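BT_4661 (Bacteroides thetaiotaomicron, PDB 4AK2) binds heparin and heparan sulphate as a SusE-like surface protein of the heparin utilisation locus, here as its ligand-binding domain. Local coordinates at residues L16-I21 against E126-V131; D26-E31 against V111-S116; S38-P43 against Q78-G83; Y242-M247 against W275-F280. One frame throughout, in Å; residues are numbered along the deposited sequence. Where two conformers were deposited one is given.

Contact 1: L16-I21 against E126-V131; sequences LGLTPI and EYTPFV
L16 and L18 reach across to T128, P129 and F130, and the contact is wholly apolar. L16 touches with two atoms, CB and CD1. Its CB lies 4.0 Å from CG2 of T128. Its CD1 meets CD2 of the F130 ring at 4.0 Å and packs as closely on CA of P129. The side chains of L16 and F130 cross at about a right angle. L18 uses one methyl, CD1, which sits 3.8 Å from CB of P129. The same CD1 lies 4.0 Å from CG2 of T128, so both leucines touch this one threonine methyl.

Several features place these groups. A cis peptide bond precedes P129. CG of F130 stands between its own backbone N and carbonyl carbon (chi1 65°), the crowded position, and from there the ring carries CD2 to CD1 of L16. T128 turns its hydroxyl elsewhere: OG1 is hydrogen-bonded to NH1 of R29, while O of Y127 takes NH2 of the same arginine.

Both segments are loops, and the contact lies at the surface. The first comes between strands 10-11 and 27-30, the second between strands 105-115 and 131-134. L16 also packs on Q27 and R29 of strand 27-30, while F130 reaches F112 of strand 105-115 and is hydrogen-bonded through its backbone to F273 of strand 268-276.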
loop_
_atom_site.group_PDB
_atom_site.type_symbol
_atom_site.label_atom_id
_atom_site.label_comp_id
_atom_site.label_asym_id
_atom_site.label_seq_id
_atom_site.Cartn_x
_atom_site.Cartn_y
_atom_site.Cartn_z
ATOM N N LEU A 16 -6.828 0.094 13.529
ATOM C CA LEU A 16 -7.916 0.795 12.854
ATOM C C LEU A 16 -9.284 0.298 13.314
ATOM O O LEU A 16 -10.277 0.832 12.860
ATOM C CB LEU A 16 -7.808 0.660 11.312
ATOM C CG LEU A 16 -6.472 1.015 10.614
ATOM C CD1 LEU A 16 -6.592 0.879 9.103
ATOM C CD2 LEU A 16 -6.085 2.424 10.968
ATOM N N GLY A 17 -9.326 -0.701 14.207
ATOM C CA GLY A 17 -10.601 -1.280 14.677
ATOM C C GLY A 17 -11.250 -2.228 13.679
ATOM O O GLY A 17 -12.438 -2.559 13.803
ATOM N N LEU A 18 -10.462 -2.669 12.689
ATOM C CA LEU A 18 -10.942 -3.565 11.655
ATOM C C LEU A 18 -10.823 -5.031 12.068
ATOM O O LEU A 18 -9.726 -5.456 12.525
ATOM C CB LEU A 18 -10.201 -3.312 10.336
ATOM C CG LEU A 18 -10.421 -1.909 9.746
ATOM C CD1 LEU A 18 -9.482 -1.666 8.598
ATOM C CD2 LEU A 18 -11.884 -1.820 9.277
ATOM N N THR A 19 -11.915 -5.806 11.913
ATOM C CA THR A 19 -11.903 -7.189 12.347
ATOM C C THR A 19 -12.646 -8.053 11.344
ATOM O O THR A 19 -13.487 -7.532 10.591
ATOM C CB THR A 19 -12.606 -7.377 13.702
ATOM O OG1 THR A 19 -13.953 -6.911 13.601
ATOM C CG2 THR A 19 -11.858 -6.645 14.811
ATOM N N PRO A 20 -12.356 -9.379 11.316
ATOM C CA PRO A 20 -11.241 -10.013 12.027
ATOM C C PRO A 20 -9.939 -9.602 11.332
ATOM O O PRO A 20 -9.941 -9.251 10.136
ATOM C CB PRO A 20 -11.502 -11.500 11.846
ATOM C CG PRO A 20 -12.226 -11.566 10.538
ATOM C CD PRO A 20 -13.117 -10.342 10.486
ATOM N N ILE A 21 -8.837 -9.664 12.076
ATOM C CA ILE A 21 -7.597 -9.083 11.524
ATOM C C ILE A 21 -7.069 -9.776 10.289
ATOM O O ILE A 21 -6.422 -9.154 9.452
ATOM C CB ILE A 21 -6.518 -8.933 12.583
ATOM C CG1 ILE A 21 -6.047 -10.277 13.163
ATOM C CG2 ILE A 21 -6.941 -7.933 13.623
ATOM C CD1 ILE A 21 -4.731 -10.167 13.929
ATOM N N GLU A 126 -8.429 9.964 4.666
ATOM C CA GLU A 126 -8.110 8.703 5.297
ATOM C C GLU A 126 -8.895 7.554 4.663
ATOM O O GLU A 126 -10.141 7.532 4.684
ATOM C CB GLU A 126 -8.421 8.739 6.814
ATOM C CG GLU A 126 -7.528 9.740 7.530
ATOM C CD GLU A 126 -7.616 9.660 9.037
ATOM O OE1 GLU A 126 -8.529 8.967 9.547
ATOM O OE2 GLU A 126 -6.803 10.303 9.725
ATOM N N TYR A 127 -8.191 6.572 4.126
ATOM C CA TYR A 127 -8.797 5.322 3.696
ATOM C C TYR A 127 -8.643 4.344 4.872
ATOM O O TYR A 127 -7.531 4.181 5.402
ATOM C CB TYR A 127 -8.019 4.754 2.500
ATOM C CG TYR A 127 -8.226 5.520 1.202
ATOM C CD1 TYR A 127 -7.482 6.653 0.893
ATOM C CD2 TYR A 127 -9.196 5.124 0.295
ATOM C CE1 TYR A 127 -7.668 7.347 -0.279
ATOM C CE2 TYR A 127 -9.413 5.803 -0.891
ATOM C CZ TYR A 127 -8.645 6.941 -1.170
ATOM O OH TYR A 127 -8.866 7.657 -2.347
ATOM N N THR A 128 -9.731 3.705 5.245
ATOM C CA THR A 128 -9.692 2.724 6.347
ATOM C C THR A 128 -10.383 1.474 5.835
ATOM O O THR A 128 -11.631 1.434 5.828
ATOM C CB THR A 128 -10.408 3.281 7.593
ATOM O OG1 THR A 128 -9.756 4.478 8.017
ATOM C CG2 THR A 128 -10.422 2.253 8.736
ATOM N N PRO A 129 -9.654 0.429 5.445
ATOM C CA PRO A 129 -8.200 0.264 5.485
ATOM C C PRO A 129 -7.510 1.090 4.419
ATOM O O PRO A 129 -8.043 1.373 3.362
ATOM C CB PRO A 129 -8.030 -1.243 5.166
ATOM C CG PRO A 129 -9.195 -1.548 4.252
ATOM C CD PRO A 129 -10.323 -0.751 4.834
ATOM N N PHE A 130 -6.258 1.427 4.740
ATOM C CA PHE A 130 -5.387 2.154 3.782
ATOM C C PHE A 130 -4.544 1.236 2.946
ATOM O O PHE A 130 -3.750 1.723 2.117
ATOM C CB PHE A 130 -4.583 3.254 4.448
ATOM C CG PHE A 130 -3.567 2.757 5.452
ATOM C CD1 PHE A 130 -2.259 2.418 5.017
ATOM C CD2 PHE A 130 -3.867 2.652 6.819
ATOM C CE1 PHE A 130 -1.308 2.004 5.934
ATOM C CE2 PHE A 130 -2.922 2.224 7.736
ATOM C CZ PHE A 130 -1.645 1.893 7.277
ATOM N N VAL A 131 -4.648 -0.080 3.107
ATOM C CA VAL A 131 -4.028 -1.055 2.230
ATOM C C VAL A 131 -5.184 -1.739 1.489
ATOM O O VAL A 131 -6.008 -2.442 2.127
ATOM C CB VAL A 131 -3.187 -2.086 2.960
ATOM C CG1 VAL A 131 -2.485 -3.022 1.967
ATOM C CG2 VAL A 131 -2.136 -1.397 3.871
#

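Contact 2: D26-E31 against V111-S116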
loop_
_atom_site.group_PDB
_atom_site.type_symbol
_atom_site.label_atom_id
_atom_site.label_comp_id
_atom_site.label_asym_id
_atom_site.label_seq_id
_atom_site.Cartn_x
_atom_site.Cartn_y
_atom_site.Cartn_z
ATOM N N ASP A 26 -1.768 -6.190 7.632
ATOM C CA ASP A 26 -1.220 -5.643 8.872
ATOM C C ASP A 26 -0.874 -4.178 8.636
ATOM O O ASP A 26 -0.042 -3.868 7.746
ATOM C CB ASP A 26 0.003 -6.440 9.321
ATOM C CG ASP A 26 -0.345 -7.797 9.892
ATOM O OD1 ASP A 26 -1.541 -8.057 10.177
ATOM O OD2 ASP A 26 0.598 -8.603 10.077
ATOM N N GLN A 27 -1.544 -3.277 9.331
ATOM C CA GLN A 27 -1.476 -1.850 8.979
ATOM C C GLN A 27 -1.792 -0.971 10.159
ATOM O O GLN A 27 -2.680 -1.265 10.947
ATOM C CB GLN A 27 -2.410 -1.581 7.790
ATOM C CG GLN A 27 -3.912 -1.658 8.134
ATOM C CD GLN A 27 -4.744 -1.789 6.881
ATOM O OE1 GLN A 27 -5.038 -0.824 6.208
ATOM N NE2 GLN A 27 -5.165 -3.044 6.584
ATOM N N PHE A 28 -0.989 0.095 10.321
ATOM C CA PHE A 28 -1.044 0.966 11.479
ATOM C C PHE A 28 -1.028 2.412 11.087
ATOM O O PHE A 28 -0.180 2.826 10.310
ATOM C CB PHE A 28 0.147 0.651 12.432
ATOM C CG PHE A 28 0.054 -0.754 12.930
ATOM C CD1 PHE A 28 0.586 -1.811 12.201
ATOM C CD2 PHE A 28 -0.676 -1.047 14.084
ATOM C CE1 PHE A 28 0.388 -3.138 12.616
ATOM C CE2 PHE A 28 -0.868 -2.376 14.494
ATOM C CZ PHE A 28 -0.365 -3.398 13.763
ATOM N N ARG A 29 -1.983 3.160 11.610
ATOM C CA ARG A 29 -2.060 4.583 11.377
ATOM C C ARG A 29 -1.486 5.323 12.565
ATOM O O ARG A 29 -1.766 5.008 13.726
ATOM C CB ARG A 29 -3.533 5.012 11.144
ATOM C CG ARG A 29 -3.687 6.535 11.049
ATOM C CD ARG A 29 -5.044 6.919 10.475
ATOM N NE ARG A 29 -5.106 6.646 9.043
ATOM C CZ ARG A 29 -6.104 6.026 8.398
ATOM N NH1 ARG A 29 -7.211 5.531 9.035
ATOM N NH2 ARG A 29 -5.990 5.890 7.085
ATOM N N ILE A 30 -0.699 6.345 12.262
ATOM C CA ILE A 30 -0.308 7.357 13.246
ATOM C C ILE A 30 -1.285 8.509 13.038
ATOM O O ILE A 30 -1.345 9.093 11.945
ATOM C CB ILE A 30 1.156 7.815 13.065
ATOM C CG1 ILE A 30 2.099 6.599 13.155
ATOM C CG2 ILE A 30 1.491 8.877 14.105
ATOM C CD1 ILE A 30 2.419 5.908 11.853
ATOM N N GLU A 31 -2.081 8.806 14.068
ATOM C CA GLU A 31 -3.155 9.789 13.959
ATOM C C GLU A 31 -2.607 11.179 13.617
ATOM O O GLU A 31 -1.471 11.519 13.956
ATOM C CB GLU A 31 -3.957 9.860 15.270
ATOM C CG GLU A 31 -3.178 10.526 16.423
ATOM C CD GLU A 31 -3.971 10.548 17.739
ATOM O OE1 GLU A 31 -5.223 10.730 17.703
ATOM O OE2 GLU A 31 -3.349 10.372 18.809
ATOM N N VAL A 111 4.233 -5.208 6.483
ATOM C CA VAL A 111 3.498 -4.410 7.435
ATOM C C VAL A 111 3.471 -2.982 6.917
ATOM O O VAL A 111 4.537 -2.464 6.505
ATOM C CB VAL A 111 4.055 -4.502 8.876
ATOM C CG1 VAL A 111 3.233 -3.646 9.849
ATOM C CG2 VAL A 111 4.146 -5.952 9.318
ATOM N N PHE A 112 2.341 -2.310 6.963
ATOM C CA PHE A 112 2.153 -1.010 6.395
ATOM C C PHE A 112 1.844 0.030 7.450
ATOM O O PHE A 112 1.262 -0.278 8.508
ATOM C CB PHE A 112 1.015 -1.058 5.391
ATOM C CG PHE A 112 1.230 -2.015 4.250
ATOM C CD1 PHE A 112 0.820 -3.347 4.362
ATOM C CD2 PHE A 112 1.730 -1.593 3.017
ATOM C CE1 PHE A 112 0.950 -4.221 3.306
ATOM C CE2 PHE A 112 1.885 -2.484 1.962
ATOM C CZ PHE A 112 1.442 -3.813 2.080
ATOM N N PHE A 113 2.228 1.269 7.147
ATOM C CA PHE A 113 2.039 2.416 8.030
ATOM C C PHE A 113 1.481 3.598 7.304
ATOM O O PHE A 113 1.834 3.826 6.159
ATOM C CB PHE A 113 3.379 2.816 8.705
ATOM C CG PHE A 113 3.907 1.761 9.603
ATOM C CD1 PHE A 113 4.684 0.714 9.088
ATOM C CD2 PHE A 113 3.642 1.793 10.969
ATOM C CE1 PHE A 113 5.157 -0.326 9.928
ATOM C CE2 PHE A 113 4.098 0.767 11.822
ATOM C CZ PHE A 113 4.883 -0.283 11.306
ATOM N N HIS A 114 0.602 4.345 7.969
ATOM C CA HIS A 114 0.095 5.612 7.419
ATOM C C HIS A 114 0.232 6.677 8.445
ATOM O O HIS A 114 -0.283 6.558 9.569
ATOM C CB HIS A 114 -1.403 5.499 7.058
ATOM C CG HIS A 114 -1.988 6.818 6.545
ATOM N ND1 HIS A 114 -3.092 7.402 7.065
ATOM C CD2 HIS A 114 -1.528 7.674 5.542
ATOM C CE1 HIS A 114 -3.353 8.547 6.407
ATOM N NE2 HIS A 114 -2.389 8.731 5.489
ATOM N N PHE A 115 0.941 7.753 8.111
ATOM C CA PHE A 115 1.093 8.919 9.001
ATOM C C PHE A 115 0.046 9.917 8.516
ATOM O O PHE A 115 0.250 10.596 7.503
ATOM C CB PHE A 115 2.517 9.456 8.984
ATOM C CG PHE A 115 2.873 10.391 10.120
ATOM C CD1 PHE A 115 1.926 10.915 11.029
ATOM C CD2 PHE A 115 4.213 10.739 10.284
ATOM C CE1 PHE A 115 2.319 11.759 12.079
ATOM C CE2 PHE A 115 4.612 11.588 11.310
ATOM C CZ PHE A 115 3.666 12.091 12.204
ATOM N N SER A 116 -1.073 10.011 9.217
ATOM C CA SER A 116 -2.157 10.883 8.781
ATOM C C SER A 116 -1.860 12.354 9.100
ATOM O O SER A 116 -0.953 12.653 9.881
ATOM C CB SER A 116 -3.475 10.465 9.416
ATOM O OG SER A 116 -4.508 11.093 8.686
#
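I30 packs against F115, and F28 against V111 and F113, on one face of a parallel strand pair. CG2 of I30 lies 3.6 Å from CE1 of F115. CB of F28 sits 4.0 Å from CD2 of F113, and CD1 of F28 meets CG1 of V111 at the edge of its ring. P41, I79 and I81 pack further on this face.

Strand 27-30 is an outermost strand of the four-stranded mixed sheet and pairs in parallel with strand 105-115. The short segments 27-30 and 111-115 run 17° apart. F28 N bonds to F112 O, and H114 N to F28 O at 2.9 Å. I30 N then reaches H114 O at 2.7 Å. S116 N closes the ladder on I30 O.

The other face carries Q27, F112, R29 and H114. NE of R29 donates to ND1 of H114 at 2.9 Å, with an N-H...acceptor angle of 166°. A bend at chi3 of R29 brings NE there. The donor lies in the imidazole plane, and the acceptor lies in the guanidinium plane. The two planes are nevertheless 85° apart.

The bond makes ND1 an acceptor. H114 is therefore likely to carry its proton on NE2 and to be neutral, as the nearby arginine charge would also favour. The guanidinium of R29 continues to the loop 126-131 and ties this edge strand to it.

Contact 3: S38-P43 against Q78-G83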
loop_
_atom_site.group_PDB
_atom_site.type_symbol
_atom_site.label_atom_id
_atom_site.label_comp_id
_atom_site.label_asym_id
_atom_site.label_seq_id
_atom_site.Cartn_x
_atom_site.Cartn_y
_atom_site.Cartn_z
ATOM N N SER A 38 4.861 6.649 18.928
ATOM C CA SER A 38 3.727 6.125 19.702
ATOM C C SER A 38 3.160 4.836 19.140
ATOM O O SER A 38 2.321 4.219 19.777
ATOM C CB SER A 38 2.601 7.140 19.820
ATOM O OG SER A 38 2.007 7.347 18.560
ATOM N N VAL A 39 3.588 4.435 17.948
ATOM C CA VAL A 39 2.987 3.258 17.302
ATOM C C VAL A 39 4.118 2.279 17.038
ATOM O O VAL A 39 4.865 2.433 16.067
ATOM C CB VAL A 39 2.267 3.655 15.986
ATOM C CG1 VAL A 39 1.727 2.442 15.255
ATOM C CG2 VAL A 39 1.107 4.602 16.274
ATOM N N LYS A 40 4.240 1.280 17.907
ATOM C CA LYS A 40 5.335 0.311 17.858
ATOM C C LYS A 40 4.693 -1.069 17.923
ATOM O O LYS A 40 4.619 -1.696 18.988
ATOM C CB LYS A 40 6.333 0.543 19.023
ATOM C CG LYS A 40 7.047 1.885 18.962
ATOM C CD LYS A 40 8.069 1.980 20.089
ATOM C CE LYS A 40 8.799 3.302 20.055
ATOM N NZ LYS A 40 9.844 3.332 21.123
ATOM N N PRO A 41 4.202 -1.567 16.788
ATOM C CA PRO A 41 3.359 -2.775 16.857
ATOM C C PRO A 41 4.152 -4.014 17.217
ATOM O O PRO A 41 5.313 -4.196 16.814
ATOM C CB PRO A 41 2.797 -2.925 15.453
ATOM C CG PRO A 41 3.313 -1.824 14.662
ATOM C CD PRO A 41 4.235 -0.941 15.464
ATOM N N VAL A 42 3.464 -4.892 17.946
ATOM C CA VAL A 42 4.007 -6.202 18.260
ATOM C C VAL A 42 3.088 -7.278 17.687
ATOM O O VAL A 42 1.852 -7.088 17.514
ATOM C CB VAL A 42 4.188 -6.454 19.771
ATOM C CG1 VAL A 42 5.301 -5.583 20.356
ATOM C CG2 VAL A 42 2.856 -6.291 20.508
ATOM N N PRO A 43 3.671 -8.439 17.341
ATOM C CA PRO A 43 2.820 -9.468 16.753
ATOM C C PRO A 43 1.825 -10.056 17.752
ATOM O O PRO A 43 2.067 -10.126 18.970
ATOM C CB PRO A 43 3.834 -10.506 16.267
ATOM C CG PRO A 43 4.998 -10.334 17.198
ATOM C CD PRO A 43 5.086 -8.857 17.459
ATOM N N GLN A 78 8.708 -6.362 18.039
ATOM C CA GLN A 78 8.187 -4.995 18.076
ATOM C C GLN A 78 8.857 -4.189 16.994
ATOM O O GLN A 78 10.100 -4.171 16.921
ATOM C CB GLN A 78 8.439 -4.298 19.445
ATOM C CG GLN A 78 7.799 -2.907 19.515
ATOM C CD GLN A 78 7.524 -2.373 20.938
ATOM O OE1 GLN A 78 8.400 -2.362 21.768
ATOM N NE2 GLN A 78 6.290 -1.891 21.191
ATOM N N ILE A 79 8.053 -3.534 16.167
ATOM C CA ILE A 79 8.621 -2.726 15.076
ATOM C C ILE A 79 8.634 -1.252 15.489
ATOM O O ILE A 79 7.686 -0.755 16.105
ATOM C CB ILE A 79 7.734 -2.816 13.813
ATOM C CG1 ILE A 79 7.546 -4.277 13.385
ATOM C CG2 ILE A 79 8.234 -1.939 12.681
ATOM C CD1 ILE A 79 6.462 -4.465 12.345
ATOM N N THR A 80 9.714 -0.548 15.150
ATOM C CA THR A 80 9.781 0.898 15.314
ATOM C C THR A 80 10.119 1.538 13.973
ATOM O O THR A 80 11.055 1.111 13.293
ATOM C CB THR A 80 10.858 1.295 16.358
ATOM O OG1 THR A 80 10.507 0.689 17.594
ATOM C CG2 THR A 80 10.908 2.798 16.524
ATOM N N ILE A 81 9.342 2.557 13.604
ATOM C CA ILE A 81 9.538 3.299 12.380
ATOM C C ILE A 81 9.988 4.712 12.728
ATOM O O ILE A 81 9.473 5.328 13.651
ATOM C CB ILE A 81 8.212 3.384 11.557
ATOM C CG1 ILE A 81 7.669 2.008 11.295
ATOM C CG2 ILE A 81 8.490 4.083 10.234
ATOM C CD1 ILE A 81 8.449 1.242 10.261
ATOM N N THR A 82 10.936 5.228 11.942
ATOM C CA THR A 82 11.345 6.633 12.058
ATOM C C THR A 82 11.376 7.287 10.681
ATOM O O THR A 82 11.549 6.603 9.661
ATOM C CB THR A 82 12.733 6.803 12.724
ATOM O OG1 THR A 82 13.722 6.150 11.927
ATOM C CG2 THR A 82 12.724 6.223 14.132
ATOM N N GLY A 83 11.184 8.602 10.647
ATOM C CA GLY A 83 11.422 9.394 9.416
ATOM C C GLY A 83 10.248 9.405 8.423
ATOM O O GLY A 83 10.236 10.193 7.487
HETATM O O HOH W 1 7.406 3.479 15.486
HETATM O O HOH W 2 11.721 1.465 19.939
#
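The backbones of K40-V42 and Q78-T80 run in opposite senses, with K40 nearest T80 and V42 nearest Q78, and I79 N donates to P41 O at 2.9 Å. CA of Q78 also approaches P41 O, at 3.2 Å. Q78 adds a side-chain bond: its NE2 donates to K40 O at 2.8 Å, with an N-H...acceptor angle of 166°. The acceptor lies near the plane of the glutamine amide. CG of Q78 is anti to the backbone N (chi1 -176°), and the chain extends beyond it, which carries the amide out to K40 O. An alanine in place of Q78 would probably leave K40 O without this amide donor and open a gap beside CB of K40.

Strand 79-82 pairs with strand 69-72 in a two-stranded antiparallel sheet. The loop 38-43 lies against it and has no regular strand of its own. P41 and I79 both also pack on F113 of strand 105-115, so the contact joins the small sheet to the four-stranded one.

K40 and T80 lie side by side and point the same way. CD of K40 is 3.7 Å from OG1 of T80. One water takes a bond from K40 NZ, at 2.9 Å, and is also hydrogen-bonded to T80 OG1. A second water accepts from I81 N and lies 2.8 Å from V39 O. The carbonyl O of I79 is buried here without a hydrogen-bond partner; CA of K40 comes within 3.1 Å of it.

Contact 4: Y242-M247 against W275-F280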
loop_
_atom_site.group_PDB
_atom_site.type_symbol
_atom_site.label_atom_id
_atom_site.label_comp_id
_atom_site.label_asym_id
_atom_site.label_seq_id
_atom_site.Cartn_x
_atom_site.Cartn_y
_atom_site.Cartn_z
ATOM N N TYR A 242 1.380 -12.666 -12.799
ATOM C CA TYR A 242 0.576 -11.599 -12.197
ATOM C C TYR A 242 1.407 -10.773 -11.205
ATOM O O TYR A 242 2.303 -11.321 -10.531
ATOM C CB TYR A 242 -0.663 -12.180 -11.482
ATOM C CG TYR A 242 -1.733 -12.525 -12.448
ATOM C CD1 TYR A 242 -2.621 -11.547 -12.890
ATOM C CD2 TYR A 242 -1.912 -13.841 -12.904
ATOM C CE1 TYR A 242 -3.639 -11.857 -13.782
ATOM C CE2 TYR A 242 -2.924 -14.157 -13.797
ATOM C CZ TYR A 242 -3.794 -13.170 -14.221
ATOM O OH TYR A 242 -4.795 -13.505 -15.094
ATOM N N ALA A 243 1.060 -9.504 -11.077
ATOM C CA ALA A 243 1.616 -8.692 -9.998
ATOM C C ALA A 243 1.364 -9.379 -8.659
ATOM O O ALA A 243 0.233 -9.866 -8.403
ATOM C CB ALA A 243 1.037 -7.287 -9.957
ATOM N N ASN A 244 2.382 -9.414 -7.804
ATOM C CA ASN A 244 2.278 -9.892 -6.446
ATOM C C ASN A 244 3.193 -8.977 -5.662
ATOM O O ASN A 244 4.421 -9.170 -5.615
ATOM C CB ASN A 244 2.654 -11.371 -6.311
ATOM C CG ASN A 244 2.394 -11.888 -4.940
ATOM O OD1 ASN A 244 3.007 -11.445 -3.975
ATOM N ND2 ASN A 244 1.446 -12.811 -4.846
ATOM N N GLY A 245 2.643 -7.893 -5.163
ATOM C CA GLY A 245 3.443 -6.774 -4.690
ATOM C C GLY A 245 2.603 -5.569 -4.376
ATOM O O GLY A 245 1.360 -5.644 -4.427
ATOM N N ALA A 246 3.226 -4.459 -4.021
ATOM C CA ALA A 246 2.520 -3.306 -3.487
ATOM C C ALA A 246 2.912 -2.027 -4.210
ATOM O O ALA A 246 4.122 -1.767 -4.401
ATOM C CB ALA A 246 2.779 -3.157 -1.996
ATOM N N MET A 247 1.955 -1.200 -4.579
ATOM C CA MET A 247 2.157 0.080 -5.280
ATOM C C MET A 247 1.672 1.236 -4.470
ATOM O O MET A 247 0.536 1.221 -3.909
ATOM C CB MET A 247 1.492 0.039 -6.663
ATOM C CG MET A 247 1.736 1.297 -7.532
ATOM S SD MET A 247 0.688 2.727 -7.167
ATOM C CE MET A 247 -0.842 2.200 -7.929
ATOM N N TRP A 275 -2.128 -3.496 -2.712
ATOM C CA TRP A 275 -1.423 -4.748 -2.598
ATOM C C TRP A 275 -2.052 -5.752 -3.509
ATOM O O TRP A 275 -3.229 -6.171 -3.253
ATOM C CB TRP A 275 -1.368 -5.216 -1.147
ATOM C CG TRP A 275 -0.686 -6.528 -0.892
ATOM C CD1 TRP A 275 -0.025 -7.360 -1.781
ATOM C CD2 TRP A 275 -0.622 -7.198 0.395
ATOM N NE1 TRP A 275 0.456 -8.492 -1.121
ATOM C CE2 TRP A 275 0.113 -8.442 0.186
ATOM C CE3 TRP A 275 -1.112 -6.904 1.667
ATOM C CZ2 TRP A 275 0.330 -9.345 1.223
ATOM C CZ3 TRP A 275 -0.883 -7.798 2.702
ATOM C CH2 TRP A 275 -0.166 -8.999 2.485
ATOM N N PHE A 276 -1.411 -6.147 -4.589
ATOM C CA PHE A 276 -1.889 -7.114 -5.571
ATOM C C PHE A 276 -1.485 -8.507 -5.161
ATOM O O PHE A 276 -0.327 -8.798 -4.896
ATOM C CB PHE A 276 -1.231 -6.858 -6.948
ATOM C CG PHE A 276 -1.379 -5.450 -7.446
ATOM C CD1 PHE A 276 -2.461 -5.044 -8.244
ATOM C CD2 PHE A 276 -0.378 -4.501 -7.176
ATOM C CE1 PHE A 276 -2.576 -3.755 -8.715
ATOM C CE2 PHE A 276 -0.500 -3.206 -7.642
ATOM C CZ PHE A 276 -1.588 -2.819 -8.410
ATOM N N ASP A 277 -2.470 -9.424 -5.119
ATOM C CA ASP A 277 -2.191 -10.863 -4.914
ATOM C C ASP A 277 -3.401 -11.651 -5.429
ATOM O O ASP A 277 -4.549 -11.365 -5.041
ATOM C CB ASP A 277 -1.962 -11.150 -3.414
ATOM C CG ASP A 277 -1.407 -12.524 -3.128
ATOM O OD1 ASP A 277 -1.837 -13.500 -3.760
ATOM O OD2 ASP A 277 -0.589 -12.622 -2.190
ATOM N N THR A 278 -3.138 -12.584 -6.330
ATOM C CA THR A 278 -4.204 -13.439 -6.857
ATOM C C THR A 278 -4.931 -14.276 -5.785
ATOM O O THR A 278 -6.017 -14.795 -6.071
ATOM C CB THR A 278 -3.703 -14.397 -7.961
ATOM O OG1 THR A 278 -2.589 -15.126 -7.496
ATOM C CG2 THR A 278 -3.356 -13.657 -9.228
ATOM N N LYS A 279 -4.354 -14.399 -4.592
ATOM C CA LYS A 279 -4.995 -15.157 -3.525
ATOM C C LYS A 279 -6.080 -14.345 -2.823
ATOM O O LYS A 279 -6.862 -14.910 -2.069
ATOM C CB LYS A 279 -3.941 -15.621 -2.488
ATOM C CG LYS A 279 -2.937 -16.655 -2.944
ATOM C CD LYS A 279 -3.613 -17.826 -3.599
ATOM N N PHE A 280 -6.162 -13.045 -3.073
ATOM C CA PHE A 280 -7.141 -12.193 -2.381
ATOM C C PHE A 280 -8.539 -12.348 -2.969
ATOM O O PHE A 280 -8.739 -12.195 -4.180
ATOM C CB PHE A 280 -6.757 -10.697 -2.447
ATOM C CG PHE A 280 -5.531 -10.309 -1.634
ATOM C CD1 PHE A 280 -5.225 -10.926 -0.424
ATOM C CD2 PHE A 280 -4.619 -9.326 -2.092
ATOM C CE1 PHE A 280 -4.107 -10.590 0.315
ATOM C CE2 PHE A 280 -3.512 -8.959 -1.326
ATOM C CZ PHE A 280 -3.249 -9.598 -0.139
HETATM O O HOH W 3 -0.431 -12.440 -7.393
HETATM O O HOH W 4 1.581 -11.066 -1.641
HETATM O O HOH W 5 1.139 -14.739 -2.432
#
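An antiparallel strand pair of the seven-stranded mixed sheet ends here, where strands 241-254 and 268-276 meet. G245 and F276 form the hydrogen-bonded pair. F276 N donates to G245 O at 2.8 Å, and G245 N returns a bond to F276 O. A246 faces W275 as the next, non-hydrogen-bonded pair. F276 carries the apolar part. Its CB lies 3.8 Å from CB of A243, and CB of M247 comes in plane at the ring edge, 3.9 Å from CE2. W236 stacks on the same ring.

Beyond the pair the chain leaves the sheet in a type I turn from D277 to F280. An Asx turn overlaps its start: OD1 of D277 accepts from K279 N at 2.8 Å. CG of D277 is anti to the backbone N (chi1 -169°), which sets it 3.3 Å from ND2 of N244. N244 and D277 lie side by side, their amide and carboxylate planes 60° apart. One water donates to both D277 OD2 and N244 OD1 and accepts from W275 NE1. Another accepts from N244 ND2 and donates to OD2. An alanine in place of D277 would probably leave K279 N without its side-chain acceptor and the two waters without a shared carboxylate.

CZ of F280 sits over the centre of the W275 ring, 3.5 Å above its plane. CG2 of T278 makes an off-centre CH-pi contact with Y242, 4.2 Å from the ring centroid.

Overall arrangement
Contacts 1, 2 and 3 are nested along the chain: contact 3 lies inside the loop closed by contact 2, and contact 2 inside that closed by contact 1. Contact 4 follows in series. Contact 2 is central. Its centre is about 10 Å from those of contacts 1 and 3 and about 19 Å from that of contact 4, and it touches all three. F28 and F113 pack towards contact 3, while F112 meets W275 and A246 of contact 4. Contacts 3 and 4 are about 24 Å apart between centres and do not touch. The four-stranded sheet is thus packed between the small hairpin sheet and the seven-stranded sheet. Bound glycan lies about 10 Å from the side chain of F115, which places contact 2 near the glycan site.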